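Local coordinates for metallo-beta-lactamase (Chryseobacterium indologenes, PDB 3L6N), which hydrolyses the beta-lactam ring of penicillins, cephalosporins and carbapenems, using zinc ions and thereby conferring resistance to these antibiotics, at residues S162-D167 and H200-G205; I17-G22 and S30-Y35; Y151-G156 and A193-P198. All coordinates share one frame; numbering follows the deposited sequence. Where two conformers were deposited one is given.

Contact 1: residues S162-D167 and H200-G205; sequences SNSATD and HDEWKG. With ZN (zinc ion), chain C.
S162 and E202 meet through an ST turn that reaches across to a second loop. The S162 hydroxyl accepts from S164 N (3.0 Å from OG) and itself gives a proton to E202 O, 2.6 Å from OG. That donation lies in the carbonyl plane on a lone pair of E202 O, with a C=O...OG angle of 126°. Placing OG anti to the backbone N (chi1 173°) directs it at E202, while S162 CB rests on D201 CB at 3.7 Å. The ST turn sits within a type I beta turn from S162 to A165, where A165 N bonds to S162 O.

One residue on, the N163 carboxamide turns its ND2 end to K204 O, 3.0 Å away; this oxygen lies near the amide plane, whereas ND2 is tilted 20° from the carbonyl plane of K204. A second bond, to G206 O, holds ND2 to the same loop, its two acceptors being carbonyls two residues apart. D201 CB also lies 3.4 Å from S164 OG, and a water joins its carboxylate OD2 to S162 N. E202 touches S164 OG with its CB, while its chain, bent at chi2, leads away.

Next to D201, H200 turns its ring away from the turn toward the metal site, which D80 and C158 share. Its ND1 is bonded to S30 O, and its NE2 binds the zinc ion at 2.1 Å.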
# COMPACT_ATOMS: atom_id res chain seq x y z
N SER A 162 9.66 -7.37 4.73
CA SER A 162 10.83 -6.56 5.08
C SER A 162 12.03 -7.44 5.36
O SER A 162 11.88 -8.52 5.94
CB SER A 162 10.53 -5.73 6.33
OG SER A 162 11.68 -5.05 6.82
N ASN A 163 13.21 -6.94 4.99
CA ASN A 163 14.48 -7.54 5.40
C ASN A 163 14.58 -7.80 6.92
O ASN A 163 15.38 -8.64 7.36
CB ASN A 163 15.67 -6.69 4.90
CG ASN A 163 15.72 -5.29 5.52
OD1 ASN A 163 15.52 -5.10 6.72
ND2 ASN A 163 16.02 -4.30 4.68
N SER A 164 13.76 -7.09 7.69
CA SER A 164 13.75 -7.17 9.16
C SER A 164 12.70 -8.13 9.73
O SER A 164 12.65 -8.35 10.94
CB SER A 164 13.57 -5.77 9.76
OG SER A 164 12.24 -5.31 9.62
N ALA A 165 11.84 -8.67 8.87
CA ALA A 165 10.82 -9.63 9.30
C ALA A 165 11.45 -10.98 9.65
O ALA A 165 12.40 -11.40 9.00
CB ALA A 165 9.74 -9.81 8.23
N THR A 166 10.93 -11.65 10.68
CA THR A 166 11.47 -12.95 11.09
C THR A 166 10.52 -14.11 10.79
O THR A 166 10.88 -15.28 10.96
CB THR A 166 11.91 -12.97 12.57
OG1 THR A 166 10.81 -12.62 13.41
CG2 THR A 166 13.07 -11.99 12.81
N ASP A 167 9.31 -13.78 10.34
CA ASP A 167 8.38 -14.77 9.79
C ASP A 167 7.48 -14.13 8.73
O ASP A 167 7.61 -12.94 8.44
CB ASP A 167 7.55 -15.45 10.89
CG ASP A 167 6.87 -14.47 11.82
OD1 ASP A 167 6.10 -13.61 11.35
OD2 ASP A 167 7.10 -14.57 13.04
N HIS A 200 5.08 -4.00 5.74
CA HIS A 200 5.26 -3.89 7.18
C HIS A 200 6.73 -3.82 7.56
O HIS A 200 7.59 -4.25 6.79
CB HIS A 200 4.64 -5.11 7.88
CG HIS A 200 3.16 -5.24 7.67
ND1 HIS A 200 2.25 -4.59 8.47
CD2 HIS A 200 2.44 -5.94 6.76
CE1 HIS A 200 1.03 -4.89 8.07
NE2 HIS A 200 1.11 -5.70 7.03
N ASP A 201 7.00 -3.27 8.75
CA ASP A 201 8.34 -3.26 9.35
C ASP A 201 9.29 -2.30 8.61
O ASP A 201 8.84 -1.32 8.01
CB ASP A 201 8.89 -4.70 9.48
CG ASP A 201 7.83 -5.69 9.98
OD1 ASP A 201 7.27 -5.49 11.08
OD2 ASP A 201 7.53 -6.68 9.26
N GLU A 202 10.60 -2.57 8.68
CA GLU A 202 11.60 -1.68 8.08
C GLU A 202 11.53 -1.62 6.56
O GLU A 202 11.59 -2.66 5.89
CB GLU A 202 13.00 -2.12 8.51
CG GLU A 202 13.50 -1.48 9.79
CD GLU A 202 13.93 -0.03 9.57
OE1 GLU A 202 14.02 0.72 10.56
OE2 GLU A 202 14.18 0.37 8.41
N TRP A 203 11.41 -0.41 6.00
CA TRP A 203 11.45 -0.24 4.55
C TRP A 203 12.84 0.09 4.02
O TRP A 203 13.12 -0.10 2.84
CB TRP A 203 10.43 0.81 4.07
CG TRP A 203 10.69 2.21 4.56
CD1 TRP A 203 10.15 2.81 5.66
CD2 TRP A 203 11.55 3.19 3.96
NE1 TRP A 203 10.62 4.10 5.79
CE2 TRP A 203 11.49 4.35 4.76
CE3 TRP A 203 12.38 3.19 2.83
CZ2 TRP A 203 12.21 5.51 4.46
CZ3 TRP A 203 13.11 4.34 2.54
CH2 TRP A 203 13.01 5.49 3.34
N LYS A 204 13.71 0.60 4.90
CA LYS A 204 15.09 0.92 4.53
C LYS A 204 15.96 -0.33 4.43
O LYS A 204 15.67 -1.36 5.04
CB LYS A 204 15.71 1.86 5.57
CG LYS A 204 15.01 3.20 5.68
CD LYS A 204 15.66 4.05 6.75
CE LYS A 204 15.06 5.43 6.76
NZ LYS A 204 15.64 6.28 7.84
N GLY A 205 17.03 -0.23 3.65
CA GLY A 205 18.10 -1.23 3.66
C GLY A 205 18.14 -2.19 2.50
O GLY A 205 19.15 -2.88 2.29
ZN ZN C . -0.35 -5.74 5.49
O HOH W 1 7.49 -7.36 6.68
O HOH W 2 11.11 -3.64 11.53
O HOH W 3 -2.10 -6.85 5.56

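Contact 2: residues I17-G22 and S30-Y35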
# COMPACT_ATOMS: atom_id res chain seq x y z
N ILE A 17 6.67 8.02 1.52
CA ILE A 17 6.42 6.82 2.32
C ILE A 17 5.89 7.33 3.64
O ILE A 17 6.45 8.27 4.18
CB ILE A 17 7.73 6.06 2.60
CG1 ILE A 17 8.36 5.60 1.29
CG2 ILE A 17 7.47 4.87 3.56
CD1 ILE A 17 9.89 5.62 1.33
N TYR A 18 4.80 6.76 4.13
CA TYR A 18 4.35 7.09 5.49
C TYR A 18 4.10 5.84 6.31
O TYR A 18 3.63 4.82 5.80
CB TYR A 18 3.17 8.08 5.51
CG TYR A 18 1.80 7.54 5.20
CD1 TYR A 18 0.91 7.19 6.23
CD2 TYR A 18 1.35 7.42 3.89
CE1 TYR A 18 -0.37 6.73 5.96
CE2 TYR A 18 0.05 6.96 3.60
CZ TYR A 18 -0.80 6.61 4.64
OH TYR A 18 -2.07 6.14 4.39
N LYS A 19 4.45 5.91 7.59
CA LYS A 19 4.34 4.73 8.46
C LYS A 19 3.26 5.00 9.50
O LYS A 19 3.22 6.09 10.06
CB LYS A 19 5.66 4.46 9.21
CG LYS A 19 6.87 4.16 8.35
CD LYS A 19 8.09 3.84 9.23
CE LYS A 19 7.92 2.53 10.01
NZ LYS A 19 8.12 1.27 9.22
N THR A 20 2.37 4.04 9.70
CA THR A 20 1.38 4.12 10.80
C THR A 20 1.47 2.88 11.67
O THR A 20 2.03 1.86 11.28
CB THR A 20 -0.07 4.32 10.30
OG1 THR A 20 -0.55 3.16 9.62
CG2 THR A 20 -0.16 5.54 9.38
N PHE A 21 0.93 3.00 12.88
CA PHE A 21 1.14 2.00 13.92
C PHE A 21 -0.18 1.50 14.45
O PHE A 21 -1.16 2.25 14.50
CB PHE A 21 1.95 2.60 15.07
CG PHE A 21 3.31 3.06 14.66
CD1 PHE A 21 3.53 4.37 14.24
CD2 PHE A 21 4.38 2.17 14.68
CE1 PHE A 21 4.81 4.78 13.84
CE2 PHE A 21 5.65 2.57 14.29
CZ PHE A 21 5.87 3.87 13.87
N GLY A 22 -0.19 0.24 14.86
CA GLY A 22 -1.37 -0.34 15.52
C GLY A 22 -0.93 -1.37 16.53
O GLY A 22 0.07 -2.05 16.34
N SER A 30 4.01 -1.88 12.76
CA SER A 30 4.09 -0.79 11.81
C SER A 30 3.58 -1.28 10.46
O SER A 30 3.70 -2.46 10.12
CB SER A 30 5.54 -0.32 11.69
OG SER A 30 5.62 0.97 11.13
N ALA A 31 2.98 -0.36 9.71
CA ALA A 31 2.62 -0.63 8.32
C ALA A 31 3.13 0.54 7.50
O ALA A 31 2.97 1.69 7.90
CB ALA A 31 1.11 -0.76 8.16
N ASN A 32 3.72 0.23 6.35
CA ASN A 32 4.19 1.26 5.43
C ASN A 32 3.19 1.48 4.31
O ASN A 32 2.79 0.53 3.64
CB ASN A 32 5.54 0.85 4.84
CG ASN A 32 6.54 0.52 5.89
OD1 ASN A 32 6.78 1.31 6.81
ND2 ASN A 32 7.12 -0.67 5.80
N SER A 33 2.77 2.72 4.16
CA SER A 33 1.87 3.12 3.08
C SER A 33 2.57 4.23 2.30
O SER A 33 3.70 4.60 2.62
CB SER A 33 0.52 3.57 3.65
OG SER A 33 -0.16 2.46 4.23
N MET A 34 1.91 4.74 1.26
CA MET A 34 2.51 5.82 0.49
C MET A 34 1.48 6.89 0.17
O MET A 34 0.28 6.62 0.19
CB MET A 34 3.11 5.28 -0.82
CG MET A 34 4.15 4.22 -0.59
SD MET A 34 5.14 3.84 -2.04
CE MET A 34 6.32 5.20 -2.04
N TYR A 35 1.96 8.09 -0.11
CA TYR A 35 1.10 9.06 -0.78
C TYR A 35 1.85 9.84 -1.84
O TYR A 35 3.05 10.00 -1.77
CB TYR A 35 0.35 9.96 0.21
CG TYR A 35 1.13 11.04 0.95
CD1 TYR A 35 1.54 12.22 0.31
CD2 TYR A 35 1.38 10.92 2.32
CE1 TYR A 35 2.20 13.25 1.02
CE2 TYR A 35 2.04 11.92 3.02
CZ TYR A 35 2.45 13.08 2.38
OH TYR A 35 3.08 14.06 3.10
O HOH W 4 0.32 2.65 7.06
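This is the antiparallel pairing of a beta hairpin, strands 15-24 and 27-38, inside the mixed sheet of the metallo-beta-lactamase fold. The axes of the two segments come within 4.5 Å, with N-to-C directions 143° apart. Y18 with S33 and T20 with A31 are the hydrogen-bonded pairs; S33 N reaches Y18 O at 2.8 Å. I17-M34, K19-N32 and F21-S30 are non-hydrogen-bonded.

On the face carrying Y18, the tyrosine ring lies across S33: CB of S33 sits over one face toward the rim, 3.7 Å from the ring centroid, a CH-pi contact. Chi1 of 77° sets Y18 CG between the backbone N and the carbonyl carbon; the OH bonds to D46 O. The ring of Y35 then meets Y18 with its edge, CD2 of each 3.8 Å apart. Beside T20, whose OG1 also bonds to W49 N, a water links that hydroxyl with A31 O and S33 OG.

Over the opposite face, I17 and M34 run side by side, touching at CG1 and CE. K19 and N32 do likewise: the lysine chain bends at chi3 and chi4, and NZ meets N32 OD1 at 2.8 Å, in the carboxamide plane on a lone pair.

Contact 3: residues Y151-G156 and A193-P198; sequences YNVLDG and ATLIIP
L154 O is met by two neighbours of the other strand: I197 N donates to it at 2.8 Å, nearly along the C=O axis with an N-H...O angle of 166°, and I196 CA adds a CA-H...O contact at 3.3 Å. L195 O is placed likewise, accepting from L154 N at 2.9 Å while V153 CA approaches it. Beyond these, N152 O takes the amide of T194, and I197 O takes that of G156, with a more bent N-H...O angle of 133°.

The bridges V153-L195, L154-I196 and D155-I197 are parallel, as expected for the two strands of a beta-alpha-beta crossover, here strand 153-157, helix 179-189 and strand 195-198, the last at the edge of the five-stranded sheet. The axes of strand segments 153-156 and 195-198 differ in direction by 18°.

V153 and L195 lie side by side on one face, V153 CG2 against L195 CB at 4.0 Å; there M34 also packs on V153 and D155. On the other face L154 CB touches I196 CG1 at 4.2 Å, where L154 also touches W147 and Y190. N152 and V153 form a G1 beta bulge against strand 145-148. At this end, a water donates to Y151 O and is hydrogen-bonded to T194 OG1, 2.8 Å away.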
# COMPACT_ATOMS: atom_id res chain seq x y z
N TYR A 151 9.77 7.78 -10.52
CA TYR A 151 10.48 7.73 -9.25
C TYR A 151 11.35 6.48 -9.09
O TYR A 151 12.18 6.41 -8.18
CB TYR A 151 9.48 7.81 -8.09
CG TYR A 151 8.68 9.09 -8.12
CD1 TYR A 151 7.49 9.19 -8.84
CD2 TYR A 151 9.13 10.21 -7.43
CE1 TYR A 151 6.76 10.37 -8.88
CE2 TYR A 151 8.41 11.40 -7.46
CZ TYR A 151 7.24 11.47 -8.18
OH TYR A 151 6.54 12.65 -8.21
N ASN A 152 11.14 5.50 -9.98
CA ASN A 152 11.76 4.18 -9.88
C ASN A 152 11.51 3.51 -8.53
O ASN A 152 12.38 2.85 -7.98
CB ASN A 152 13.25 4.22 -10.23
CG ASN A 152 13.49 4.40 -11.72
OD1 ASN A 152 12.69 3.95 -12.56
ND2 ASN A 152 14.58 5.06 -12.06
N VAL A 153 10.30 3.69 -8.02
CA VAL A 153 9.92 3.10 -6.74
C VAL A 153 8.76 2.15 -6.96
O VAL A 153 7.81 2.48 -7.65
CB VAL A 153 9.50 4.20 -5.72
CG1 VAL A 153 8.87 3.58 -4.48
CG2 VAL A 153 10.69 5.07 -5.34
N LEU A 154 8.87 0.96 -6.37
CA LEU A 154 7.77 0.01 -6.37
C LEU A 154 7.19 -0.09 -4.98
O LEU A 154 7.91 -0.38 -4.02
CB LEU A 154 8.23 -1.38 -6.80
CG LEU A 154 7.09 -2.40 -6.93
CD1 LEU A 154 6.26 -2.12 -8.19
CD2 LEU A 154 7.64 -3.82 -6.94
N ASP A 155 5.88 0.14 -4.86
CA ASP A 155 5.18 -0.11 -3.61
C ASP A 155 4.81 -1.58 -3.63
O ASP A 155 3.89 -1.98 -4.33
CB ASP A 155 3.93 0.76 -3.51
CG ASP A 155 3.21 0.63 -2.18
OD1 ASP A 155 3.64 -0.17 -1.32
OD2 ASP A 155 2.19 1.34 -2.01
N GLY A 156 5.56 -2.38 -2.87
CA GLY A 156 5.38 -3.84 -2.86
C GLY A 156 4.19 -4.30 -2.06
O GLY A 156 3.61 -5.38 -2.32
N ALA A 193 13.56 -0.73 -10.57
CA ALA A 193 13.24 -0.24 -9.22
C ALA A 193 14.49 -0.09 -8.37
O ALA A 193 15.25 -1.05 -8.19
CB ALA A 193 12.23 -1.16 -8.53
N THR A 194 14.70 1.11 -7.85
CA THR A 194 15.83 1.35 -6.96
C THR A 194 15.38 1.35 -5.51
O THR A 194 16.20 1.41 -4.59
CB THR A 194 16.56 2.66 -7.32
OG1 THR A 194 15.61 3.72 -7.44
CG2 THR A 194 17.32 2.49 -8.65
N LEU A 195 14.07 1.26 -5.31
CA LEU A 195 13.48 1.20 -3.98
C LEU A 195 12.20 0.38 -4.05
O LEU A 195 11.36 0.63 -4.90
CB LEU A 195 13.19 2.60 -3.46
CG LEU A 195 12.57 2.76 -2.07
CD1 LEU A 195 13.44 2.15 -0.98
CD2 LEU A 195 12.31 4.25 -1.79
N ILE A 196 12.11 -0.64 -3.20
CA ILE A 196 10.89 -1.45 -3.10
C ILE A 196 10.38 -1.34 -1.66
O ILE A 196 11.13 -1.61 -0.72
CB ILE A 196 11.13 -2.92 -3.52
CG1 ILE A 196 11.63 -2.96 -4.97
CG2 ILE A 196 9.83 -3.72 -3.36
CD1 ILE A 196 11.97 -4.34 -5.48
N ILE A 197 9.14 -0.90 -1.51
CA ILE A 197 8.58 -0.69 -0.17
C ILE A 197 7.83 -1.94 0.26
O ILE A 197 6.85 -2.33 -0.39
CB ILE A 197 7.61 0.52 -0.14
CG1 ILE A 197 8.28 1.80 -0.67
CG2 ILE A 197 7.00 0.73 1.27
CD1 ILE A 197 9.53 2.24 0.09
N PRO A 198 8.26 -2.56 1.38
CA PRO A 198 7.51 -3.67 1.97
C PRO A 198 6.33 -3.15 2.79
O PRO A 198 6.37 -2.04 3.33
CB PRO A 198 8.53 -4.35 2.88
CG PRO A 198 9.43 -3.22 3.34
CD PRO A 198 9.45 -2.21 2.19
O HOH W 5 13.85 5.35 -6.03

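All three contacts converge on N32. Its ND2 lies 2.9 Å from D201 O of contact 1 and also 2.9 Å from P198 O of contact 3, both probable hydrogen bonds, so the hairpin of contact 2 holds both the end of strand 195-198 and the loop that follows it. Contacts 2 and 3 also pack directly, I17 CD1 lying 3.6 Å from I197 CD1, and W203 of contact 1 lies against P198. Between the zinc ligand H200 and contact 2, the distance from H200 ND1 to S30 O is 3.1 Å. The nearest side-chain atoms of A31 in contact 2 and of D155 in contact 3 lie about 6 Å and about 10 Å from a zinc ion.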